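Local coordinates for unknown protein (Arabidopsis thaliana, PDB 2GM3) that belongs to the universal stress protein family and binds AMP, although its wider cellular role remains undefined, at residues A11-P23 with R78-F92. Sequence-based numbering, arbitrary orientation.
Sequences AVNASTIKDYPNP and RQSNKAKGLHLLEFF. With AMP (adenosine monophosphate), chain G.
Val12 lays its CG1 over one face of the Phe92 ring, 3.7 Å from the ring centroid and 14° off the normal, while CD2 of Phe91 lies over the opposite face, so both faces of the ring are covered by apolar atoms. Pro23 extends this packed end: its CB meets Phe92 CZ at 3.5 Å, and its CG rests over a face of Phe91. Leu88, with CG anti to the backbone N (chi1 -158°), forks into the loop; CD1 reaches Pro23 CA at 3.4 Å and CD2 lies against the backbone joining Asn13 to Ala14. Phe31 of helix 25-39 adds an edge-to-face contact to Phe92.

Toward the start of helix 81-99 the packing opens to solvent. Pro21, entered through a cis peptide bond, sets CG over the imidazole of the exposed His87, 3.9 Å from its centroid. The Tyr20 ring takes Lys84 CG at its edge, and its hydroxyl donates to Arg78 O (OH to O 2.7 Å) from above the carbonyl plane.

In this HUP-clan fold, the end of strand 6-11 and the loop after it also serve AMP: Ala11 O accepts from the ribose O2' at 2.6 Å, and Val12 and Asn13 line the pocket. The chiefly apolar contact is consistent with the loop being positioned mainly by burial against the helix, with one hydrogen bond between the segments at its exposed side.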
ATOM      1  N   ALA A  11     -10.128   4.682  -0.241  1.00 56.24           N
ATOM      2  CA  ALA A  11     -11.001   4.940  -1.346  1.00 55.79           C
ATOM      3  C   ALA A  11     -12.104   3.887  -1.283  1.00 55.98           C
ATOM      4  O   ALA A  11     -11.830   2.686  -1.394  1.00 55.87           O
ATOM      5  CB  ALA A  11     -10.211   4.835  -2.639  1.00 55.58           C
ATOM      6  N   VAL A  12     -13.348   4.328  -1.107  1.00 55.65           N
ATOM      7  CA  VAL A  12     -14.470   3.404  -0.903  1.00 55.42           C
ATOM      8  C   VAL A  12     -15.523   3.580  -1.982  1.00 55.87           C
ATOM      9  O   VAL A  12     -15.811   4.703  -2.439  1.00 56.20           O
ATOM     10  CB  VAL A  12     -15.104   3.540   0.511  1.00 56.60           C
ATOM     11  CG1 VAL A  12     -14.048   3.309   1.630  1.00 56.49           C
ATOM     12  CG2 VAL A  12     -15.759   4.873   0.710  1.00 55.18           C
ATOM     13  N   ASN A  13     -16.072   2.457  -2.424  1.00 55.97           N
ATOM     14  CA  ASN A  13     -17.122   2.479  -3.424  1.00 56.36           C
ATOM     15  C   ASN A  13     -18.211   1.447  -3.111  1.00 56.55           C
ATOM     16  O   ASN A  13     -18.057   0.612  -2.199  1.00 55.82           O
ATOM     17  CB  ASN A  13     -16.530   2.243  -4.800  1.00 56.89           C
ATOM     18  CG  ASN A  13     -15.911   0.877  -4.932  1.00 58.52           C
ATOM     19  OD1 ASN A  13     -15.188   0.393  -4.035  1.00 61.46           O
ATOM     20  ND2 ASN A  13     -16.179   0.240  -6.051  1.00 59.53           N
ATOM     21  N   ALA A  14     -19.303   1.535  -3.868  1.00 57.02           N
ATOM     22  CA  ALA A  14     -20.475   0.714  -3.652  1.00 58.13           C
ATOM     23  C   ALA A  14     -20.330  -0.624  -4.366  1.00 58.72           C
ATOM     24  O   ALA A  14     -19.673  -0.700  -5.373  1.00 59.06           O
ATOM     25  CB  ALA A  14     -21.734   1.462  -4.134  1.00 57.50           C
ATOM     26  N   SER A  15     -20.956  -1.668  -3.848  1.00 59.83           N
ATOM     27  CA  SER A  15     -20.952  -2.950  -4.521  1.00 61.05           C
ATOM     28  C   SER A  15     -21.932  -2.927  -5.673  1.00 62.09           C
ATOM     29  O   SER A  15     -22.952  -2.240  -5.601  1.00 62.46           O
ATOM     30  CB  SER A  15     -21.341  -4.062  -3.569  1.00 60.84           C
ATOM     31  OG  SER A  15     -21.825  -5.155  -4.313  1.00 61.69           O
ATOM     32  N   THR A  16     -21.632  -3.680  -6.731  1.00 63.31           N
ATOM     33  CA  THR A  16     -22.581  -3.822  -7.845  1.00 64.68           C
ATOM     34  C   THR A  16     -23.345  -5.152  -7.799  1.00 65.32           C
ATOM     35  O   THR A  16     -24.299  -5.327  -8.550  1.00 65.45           O
ATOM     36  CB  THR A  16     -21.937  -3.612  -9.242  1.00 64.79           C
ATOM     37  OG1 THR A  16     -20.969  -4.633  -9.477  1.00 65.85           O
ATOM     38  CG2 THR A  16     -21.250  -2.246  -9.332  1.00 65.29           C
ATOM     39  N   ILE A  17     -22.927  -6.078  -6.934  1.00 66.34           N
ATOM     40  CA  ILE A  17     -23.614  -7.353  -6.785  1.00 67.45           C
ATOM     41  C   ILE A  17     -24.370  -7.405  -5.473  1.00 68.18           C
ATOM     42  O   ILE A  17     -25.506  -7.896  -5.417  1.00 68.20           O
ATOM     43  CB  ILE A  17     -22.660  -8.560  -6.844  1.00 67.89           C
ATOM     44  CG1 ILE A  17     -21.280  -8.203  -6.257  1.00 67.34           C
ATOM     45  CG2 ILE A  17     -22.604  -9.141  -8.297  1.00 69.00           C
ATOM     46  CD1 ILE A  17     -20.766  -9.215  -5.261  1.00 67.54           C
ATOM     47  N   LYS A  18     -23.728  -6.924  -4.409  1.00 69.09           N
ATOM     48  CA  LYS A  18     -24.387  -6.817  -3.110  1.00 70.12           C
ATOM     49  C   LYS A  18     -25.438  -5.732  -3.232  1.00 70.12           C
ATOM     50  O   LYS A  18     -25.173  -4.683  -3.812  1.00 70.37           O
ATOM     51  CB  LYS A  18     -23.394  -6.447  -1.994  1.00 70.21           C
ATOM     52  CG  LYS A  18     -22.304  -7.499  -1.735  1.00 72.14           C
ATOM     53  CD  LYS A  18     -21.777  -7.478  -0.303  1.00 73.23           C
ATOM     54  CE  LYS A  18     -22.021  -8.868   0.365  1.00 75.23           C
ATOM     55  NZ  LYS A  18     -21.746  -8.865   1.858  1.00 75.40           N
ATOM     56  N   ASP A  19     -26.631  -5.985  -2.700  1.00 70.29           N
ATOM     57  CA  ASP A  19     -27.634  -4.937  -2.625  1.00 70.48           C
ATOM     58  C   ASP A  19     -27.111  -3.639  -1.960  1.00 70.44           C
ATOM     59  O   ASP A  19     -26.180  -3.626  -1.150  1.00 70.32           O
ATOM     60  CB  ASP A  19     -28.937  -5.441  -1.994  1.00 70.52           C
ATOM     61  CG  ASP A  19     -29.944  -5.912  -3.044  1.00 72.23           C
ATOM     62  OD1 ASP A  19     -29.696  -5.663  -4.246  1.00 73.70           O
ATOM     63  OD2 ASP A  19     -30.984  -6.525  -2.682  1.00 71.93           O
ATOM     64  N   TYR A  20     -27.719  -2.543  -2.361  1.00 70.40           N
ATOM     65  CA  TYR A  20     -27.386  -1.231  -1.875  1.00 70.06           C
ATOM     66  C   TYR A  20     -27.952  -1.101  -0.444  1.00 69.02           C
ATOM     67  O   TYR A  20     -28.975  -1.733  -0.108  1.00 68.45           O
ATOM     68  CB  TYR A  20     -27.956  -0.243  -2.946  1.00 71.37           C
ATOM     69  CG  TYR A  20     -28.987   0.795  -2.529  1.00 72.77           C
ATOM     70  CD1 TYR A  20     -30.293   0.426  -2.266  1.00 73.24           C
ATOM     71  CD2 TYR A  20     -28.656   2.165  -2.448  1.00 74.46           C
ATOM     72  CE1 TYR A  20     -31.245   1.368  -1.887  1.00 74.25           C
ATOM     73  CE2 TYR A  20     -29.606   3.131  -2.071  1.00 72.59           C
ATOM     74  CZ  TYR A  20     -30.893   2.718  -1.786  1.00 73.93           C
ATOM     75  OH  TYR A  20     -31.883   3.631  -1.423  1.00 74.47           O
ATOM     76  N   PRO A  21     -27.298  -0.282   0.389  1.00 68.02           N
ATOM     77  CA  PRO A  21     -26.079   0.477   0.117  1.00 67.12           C
ATOM     78  C   PRO A  21     -24.709  -0.094   0.552  1.00 65.83           C
ATOM     79  O   PRO A  21     -23.818   0.656   1.009  1.00 65.54           O
ATOM     80  CB  PRO A  21     -26.410   1.867   0.711  1.00 67.52           C
ATOM     81  CG  PRO A  21     -27.768   1.662   1.501  1.00 68.57           C
ATOM     82  CD  PRO A  21     -27.925   0.169   1.634  1.00 68.78           C
ATOM     83  N   ASN A  22     -24.533  -1.395   0.330  1.00 64.25           N
ATOM     84  CA  ASN A  22     -23.306  -2.078   0.697  1.00 62.64           C
ATOM     85  C   ASN A  22     -22.074  -1.549   0.007  1.00 61.58           C
ATOM     86  O   ASN A  22     -22.130  -1.236  -1.196  1.00 61.56           O
ATOM     87  CB  ASN A  22     -23.476  -3.541   0.414  1.00 62.61           C
ATOM     88  CG  ASN A  22     -24.581  -4.090   1.194  1.00 62.13           C
ATOM     89  OD1 ASN A  22     -24.673  -3.816   2.378  1.00 64.14           O
ATOM     90  ND2 ASN A  22     -25.482  -4.798   0.548  1.00 62.06           N
ATOM     91  N   PRO A  23     -20.952  -1.449   0.758  1.00 60.19           N
ATOM     92  CA  PRO A  23     -19.634  -1.171   0.138  1.00 58.99           C
ATOM     93  C   PRO A  23     -19.219  -2.323  -0.759  1.00 57.78           C
ATOM     94  O   PRO A  23     -19.681  -3.442  -0.580  1.00 57.30           O
ATOM     95  CB  PRO A  23     -18.695  -1.143   1.334  1.00 59.67           C
ATOM     96  CG  PRO A  23     -19.426  -2.040   2.398  1.00 59.82           C
ATOM     97  CD  PRO A  23     -20.859  -1.628   2.218  1.00 59.40           C
ATOM     98  N   ARG A  78     -33.741   8.342  -3.581  1.00 75.35           N
ATOM     99  CA  ARG A  78     -33.172   7.715  -2.420  1.00 71.77           C
ATOM    100  C   ARG A  78     -32.141   6.677  -2.816  1.00 69.76           C
ATOM    101  O   ARG A  78     -31.392   6.222  -1.982  1.00 69.69           O
ATOM    102  CB  ARG A  78     -34.274   7.110  -1.544  1.00 72.04           C
ATOM    103  CG  ARG A  78     -34.923   8.112  -0.584  1.00 70.69           C
ATOM    104  CD  ARG A  78     -35.878   7.443   0.417  1.00 70.77           C
ATOM    105  NE  ARG A  78     -37.129   6.966  -0.194  1.00 69.49           N
ATOM    106  CZ  ARG A  78     -38.229   7.705  -0.379  1.00 67.64           C
ATOM    107  NH1 ARG A  78     -38.259   8.983  -0.013  1.00 66.49           N
ATOM    108  NH2 ARG A  78     -39.305   7.161  -0.935  1.00 65.79           N
ATOM    109  N   GLN A  79     -32.097   6.336  -4.098  1.00 67.45           N
ATOM    110  CA  GLN A  79     -31.156   5.360  -4.640  1.00 65.64           C
ATOM    111  C   GLN A  79     -30.200   6.004  -5.642  1.00 63.37           C
ATOM    112  O   GLN A  79     -29.517   5.314  -6.403  1.00 63.94           O
ATOM    113  CB  GLN A  79     -31.914   4.230  -5.336  1.00 65.58           C
ATOM    114  CG  GLN A  79     -32.696   3.311  -4.398  1.00 66.71           C
ATOM    115  CD  GLN A  79     -33.600   2.322  -5.136  1.00 68.27           C
ATOM    116  OE1 GLN A  79     -33.687   2.321  -6.380  1.00 71.16           O
ATOM    117  NE2 GLN A  79     -34.283   1.469  -4.367  1.00 71.27           N
ATOM    118  N   SER A  80     -30.166   7.328  -5.675  1.00 60.49           N
ATOM    119  CA  SER A  80     -29.243   8.041  -6.548  1.00 57.35           C
ATOM    120  C   SER A  80     -27.801   7.750  -6.123  1.00 56.39           C
ATOM    121  O   SER A  80     -27.572   7.155  -5.073  1.00 54.81           O
ATOM    122  CB  SER A  80     -29.506   9.547  -6.463  1.00 56.60           C
ATOM    123  OG  SER A  80     -29.092  10.026  -5.207  1.00 51.30           O
ATOM    124  N   ASN A  81     -26.850   8.205  -6.936  1.00 55.63           N
ATOM    125  CA  ASN A  81     -25.435   8.110  -6.624  1.00 55.74           C
ATOM    126  C   ASN A  81     -25.056   8.938  -5.410  1.00 56.39           C
ATOM    127  O   ASN A  81     -24.206   8.518  -4.614  1.00 56.36           O
ATOM    128  CB  ASN A  81     -24.568   8.514  -7.821  1.00 55.16           C
ATOM    129  CG  ASN A  81     -24.860   7.694  -9.070  1.00 55.80           C
ATOM    130  OD1 ASN A  81     -25.438   6.603  -8.999  1.00 56.79           O
ATOM    131  ND2 ASN A  81     -24.478   8.228 -10.228  1.00 54.16           N
ATOM    132  N   LYS A  82     -25.678  10.111  -5.272  1.00 57.24           N
ATOM    133  CA  LYS A  82     -25.461  10.969  -4.117  1.00 57.97           C
ATOM    134  C   LYS A  82     -25.794  10.200  -2.847  1.00 58.02           C
ATOM    135  O   LYS A  82     -24.995  10.144  -1.918  1.00 58.46           O
ATOM    136  CB  LYS A  82     -26.305  12.227  -4.226  1.00 58.47           C
ATOM    137  CG  LYS A  82     -25.651  13.300  -5.089  1.00 61.12           C
ATOM    138  CD  LYS A  82     -26.469  14.592  -5.117  1.00 61.21           C
ATOM    139  CE  LYS A  82     -25.655  15.712  -5.742  1.00 63.41           C
ATOM    140  NZ  LYS A  82     -26.488  16.920  -6.110  1.00 64.26           N
ATOM    141  N   ALA A  83     -26.965   9.573  -2.832  1.00 58.05           N
ATOM    142  CA  ALA A  83     -27.416   8.838  -1.668  1.00 57.54           C
ATOM    143  C   ALA A  83     -26.598   7.570  -1.488  1.00 57.20           C
ATOM    144  O   ALA A  83     -26.177   7.275  -0.390  1.00 56.92           O
ATOM    145  CB  ALA A  83     -28.904   8.533  -1.764  1.00 56.34           C
ATOM    146  N   LYS A  84     -26.401   6.814  -2.560  1.00 58.23           N
ATOM    147  CA  LYS A  84     -25.496   5.660  -2.533  1.00 59.52           C
ATOM    148  C   LYS A  84     -24.172   6.110  -1.947  1.00 60.04           C
ATOM    149  O   LYS A  84     -23.605   5.441  -1.105  1.00 60.21           O
ATOM    150  CB  LYS A  84     -25.326   5.032  -3.927  1.00 59.76           C
ATOM    151  CG  LYS A  84     -26.224   3.789  -4.137  1.00 62.36           C
ATOM    152  CD  LYS A  84     -26.944   3.736  -5.508  1.00 64.35           C
ATOM    153  CE  LYS A  84     -27.310   2.286  -5.876  1.00 63.11           C
ATOM    154  NZ  LYS A  84     -28.459   2.080  -6.849  1.00 64.41           N
ATOM    155  N   GLY A  85     -23.737   7.305  -2.322  1.00 61.56           N
ATOM    156  CA  GLY A  85     -22.515   7.846  -1.771  1.00 61.10           C
ATOM    157  C   GLY A  85     -22.514   8.053  -0.255  1.00 60.84           C
ATOM    158  O   GLY A  85     -21.586   7.585   0.445  1.00 60.59           O
ATOM    159  N   LEU A  86     -23.514   8.777   0.243  1.00 59.50           N
ATOM    160  CA  LEU A  86     -23.555   9.149   1.647  1.00 59.08           C
ATOM    161  C   LEU A  86     -23.703   7.904   2.542  1.00 58.72           C
ATOM    162  O   LEU A  86     -23.021   7.779   3.545  1.00 58.13           O
ATOM    163  CB  LEU A  86     -24.682  10.195   1.915  1.00 58.25           C
ATOM    164  CG  LEU A  86     -24.524  11.561   1.238  1.00 57.93           C
ATOM    165  CD1 LEU A  86     -25.742  12.455   1.396  1.00 58.13           C
ATOM    166  CD2 LEU A  86     -23.301  12.295   1.764  1.00 57.89           C
ATOM    167  N   HIS A  87     -24.589   6.990   2.152  1.00 58.59           N
ATOM    168  CA  HIS A  87     -24.841   5.748   2.906  1.00 59.27           C
ATOM    169  C   HIS A  87     -23.545   4.947   3.036  1.00 59.28           C
ATOM    170  O   HIS A  87     -23.254   4.314   4.036  1.00 58.99           O
ATOM    171  CB  HIS A  87     -25.827   4.848   2.152  1.00 59.09           C
ATOM    172  CG  HIS A  87     -27.271   5.142   2.415  1.00 60.05           C
ATOM    173  ND1 HIS A  87     -27.785   5.305   3.684  1.00 62.11           N
ATOM    174  CD2 HIS A  87     -28.323   5.254   1.569  1.00 61.60           C
ATOM    175  CE1 HIS A  87     -29.089   5.526   3.607  1.00 62.05           C
ATOM    176  NE2 HIS A  87     -29.442   5.485   2.335  1.00 61.60           N
ATOM    177  N   LEU A  88     -22.772   4.995   1.974  1.00 59.20           N
ATOM    178  CA  LEU A  88     -21.502   4.363   1.921  1.00 59.95           C
ATOM    179  C   LEU A  88     -20.535   4.949   2.968  1.00 60.17           C
ATOM    180  O   LEU A  88     -19.917   4.205   3.750  1.00 60.80           O
ATOM    181  CB  LEU A  88     -20.950   4.570   0.522  1.00 60.31           C
ATOM    182  CG  LEU A  88     -19.896   3.655  -0.047  1.00 62.29           C
ATOM    183  CD1 LEU A  88     -20.306   2.204   0.196  1.00 63.49           C
ATOM    184  CD2 LEU A  88     -19.861   3.951  -1.516  1.00 61.45           C
ATOM    185  N   LEU A  89     -20.394   6.269   2.956  1.00 59.64           N
ATOM    186  CA  LEU A  89     -19.596   7.003   3.929  1.00 59.28           C
ATOM    187  C   LEU A  89     -20.015   6.725   5.358  1.00 59.02           C
ATOM    188  O   LEU A  89     -19.182   6.530   6.224  1.00 59.09           O
ATOM    189  CB  LEU A  89     -19.774   8.491   3.687  1.00 59.55           C
ATOM    190  CG  LEU A  89     -18.638   9.136   2.909  1.00 61.08           C
ATOM    191  CD1 LEU A  89     -18.000   8.251   1.869  1.00 57.72           C
ATOM    192  CD2 LEU A  89     -19.178  10.441   2.357  1.00 62.15           C
ATOM    193  N   GLU A  90     -21.322   6.729   5.595  1.00 58.19           N
ATOM    194  CA  GLU A  90     -21.866   6.472   6.904  1.00 57.87           C
ATOM    195  C   GLU A  90     -21.520   5.066   7.429  1.00 57.95           C
ATOM    196  O   GLU A  90     -21.267   4.891   8.634  1.00 57.68           O
ATOM    197  CB  GLU A  90     -23.378   6.694   6.890  1.00 57.45           C
ATOM    198  CG  GLU A  90     -24.001   6.627   8.251  1.00 57.05           C
ATOM    199  CD  GLU A  90     -25.483   6.925   8.253  1.00 58.45           C
ATOM    200  OE1 GLU A  90     -26.123   6.983   7.181  1.00 58.30           O
ATOM    201  OE2 GLU A  90     -26.029   7.101   9.356  1.00 60.67           O
ATOM    202  N   PHE A  91     -21.510   4.074   6.539  1.00 57.65           N
ATOM    203  CA  PHE A  91     -21.074   2.731   6.929  1.00 58.04           C
ATOM    204  C   PHE A  91     -19.653   2.731   7.497  1.00 57.57           C
ATOM    205  O   PHE A  91     -19.436   2.196   8.566  1.00 57.66           O
ATOM    206  CB  PHE A  91     -21.222   1.688   5.804  1.00 58.44           C
ATOM    207  CG  PHE A  91     -20.570   0.364   6.131  1.00 58.45           C
ATOM    208  CD1 PHE A  91     -21.271  -0.623   6.829  1.00 57.89           C
ATOM    209  CD2 PHE A  91     -19.232   0.106   5.747  1.00 57.72           C
ATOM    210  CE1 PHE A  91     -20.655  -1.859   7.153  1.00 57.89           C
ATOM    211  CE2 PHE A  91     -18.608  -1.121   6.069  1.00 56.37           C
ATOM    212  CZ  PHE A  91     -19.322  -2.100   6.760  1.00 58.05           C
ATOM    213  N   PHE A  92     -18.723   3.399   6.827  1.00 57.32           N
ATOM    214  CA  PHE A  92     -17.326   3.400   7.262  1.00 57.56           C
ATOM    215  C   PHE A  92     -17.050   4.306   8.440  1.00 57.40           C
ATOM    216  O   PHE A  92     -16.191   4.006   9.260  1.00 57.26           O
ATOM    217  CB  PHE A  92     -16.386   3.734   6.098  1.00 57.36           C
ATOM    218  CG  PHE A  92     -16.326   2.660   5.062  1.00 57.98           C
ATOM    219  CD1 PHE A  92     -17.107   2.745   3.912  1.00 57.73           C
ATOM    220  CD2 PHE A  92     -15.491   1.554   5.231  1.00 58.12           C
ATOM    221  CE1 PHE A  92     -17.048   1.748   2.931  1.00 58.22           C
ATOM    222  CE2 PHE A  92     -15.425   0.543   4.260  1.00 59.51           C
ATOM    223  CZ  PHE A  92     -16.208   0.629   3.111  1.00 58.98           C
TER
HETATM  224  P   AMP G 176     -10.044  -2.049  -9.008  1.00 36.27           P
HETATM  225  O1P AMP G 176     -10.923  -1.272  -9.813  1.00 39.56           O
HETATM  226  O2P AMP G 176     -10.524  -3.421  -8.712  1.00 34.63           O
HETATM  227  O3P AMP G 176      -8.635  -2.050  -9.358  1.00 32.77           O
HETATM  228  O5' AMP G 176      -9.995  -1.395  -7.556  1.00 34.90           O
HETATM  229  C5' AMP G 176     -11.158  -1.361  -6.759  1.00 31.51           C
HETATM  230  C4' AMP G 176     -10.901  -0.312  -5.710  1.00 33.03           C
HETATM  231  O4' AMP G 176     -10.834   1.035  -6.292  1.00 35.15           O
HETATM  232  C3' AMP G 176     -11.991  -0.240  -4.679  1.00 33.38           C
HETATM  233  O3' AMP G 176     -11.730  -1.270  -3.683  1.00 31.87           O
HETATM  234  C2' AMP G 176     -11.759   1.151  -4.108  1.00 33.90           C
HETATM  235  O2' AMP G 176     -10.725   1.075  -3.127  1.00 31.27           O
HETATM  236  C1' AMP G 176     -11.295   1.956  -5.316  1.00 33.28           C
HETATM  237  N9  AMP G 176     -12.480   2.541  -5.974  1.00 36.36           N
HETATM  238  C8  AMP G 176     -13.167   2.062  -7.037  1.00 34.22           C
HETATM  239  N7  AMP G 176     -14.183   2.895  -7.317  1.00 33.75           N
HETATM  240  C5  AMP G 176     -14.118   3.923  -6.462  1.00 36.14           C
HETATM  241  C6  AMP G 176     -14.858   5.092  -6.258  1.00 33.50           C
HETATM  242  N6  AMP G 176     -15.907   5.415  -6.994  1.00 33.23           N
HETATM  243  N1  AMP G 176     -14.499   5.905  -5.272  1.00 33.41           N
HETATM  244  C2  AMP G 176     -13.477   5.657  -4.478  1.00 34.77           C
HETATM  245  N3  AMP G 176     -12.738   4.567  -4.633  1.00 37.48           N
HETATM  246  C4  AMP G 176     -13.035   3.692  -5.612  1.00 36.75           C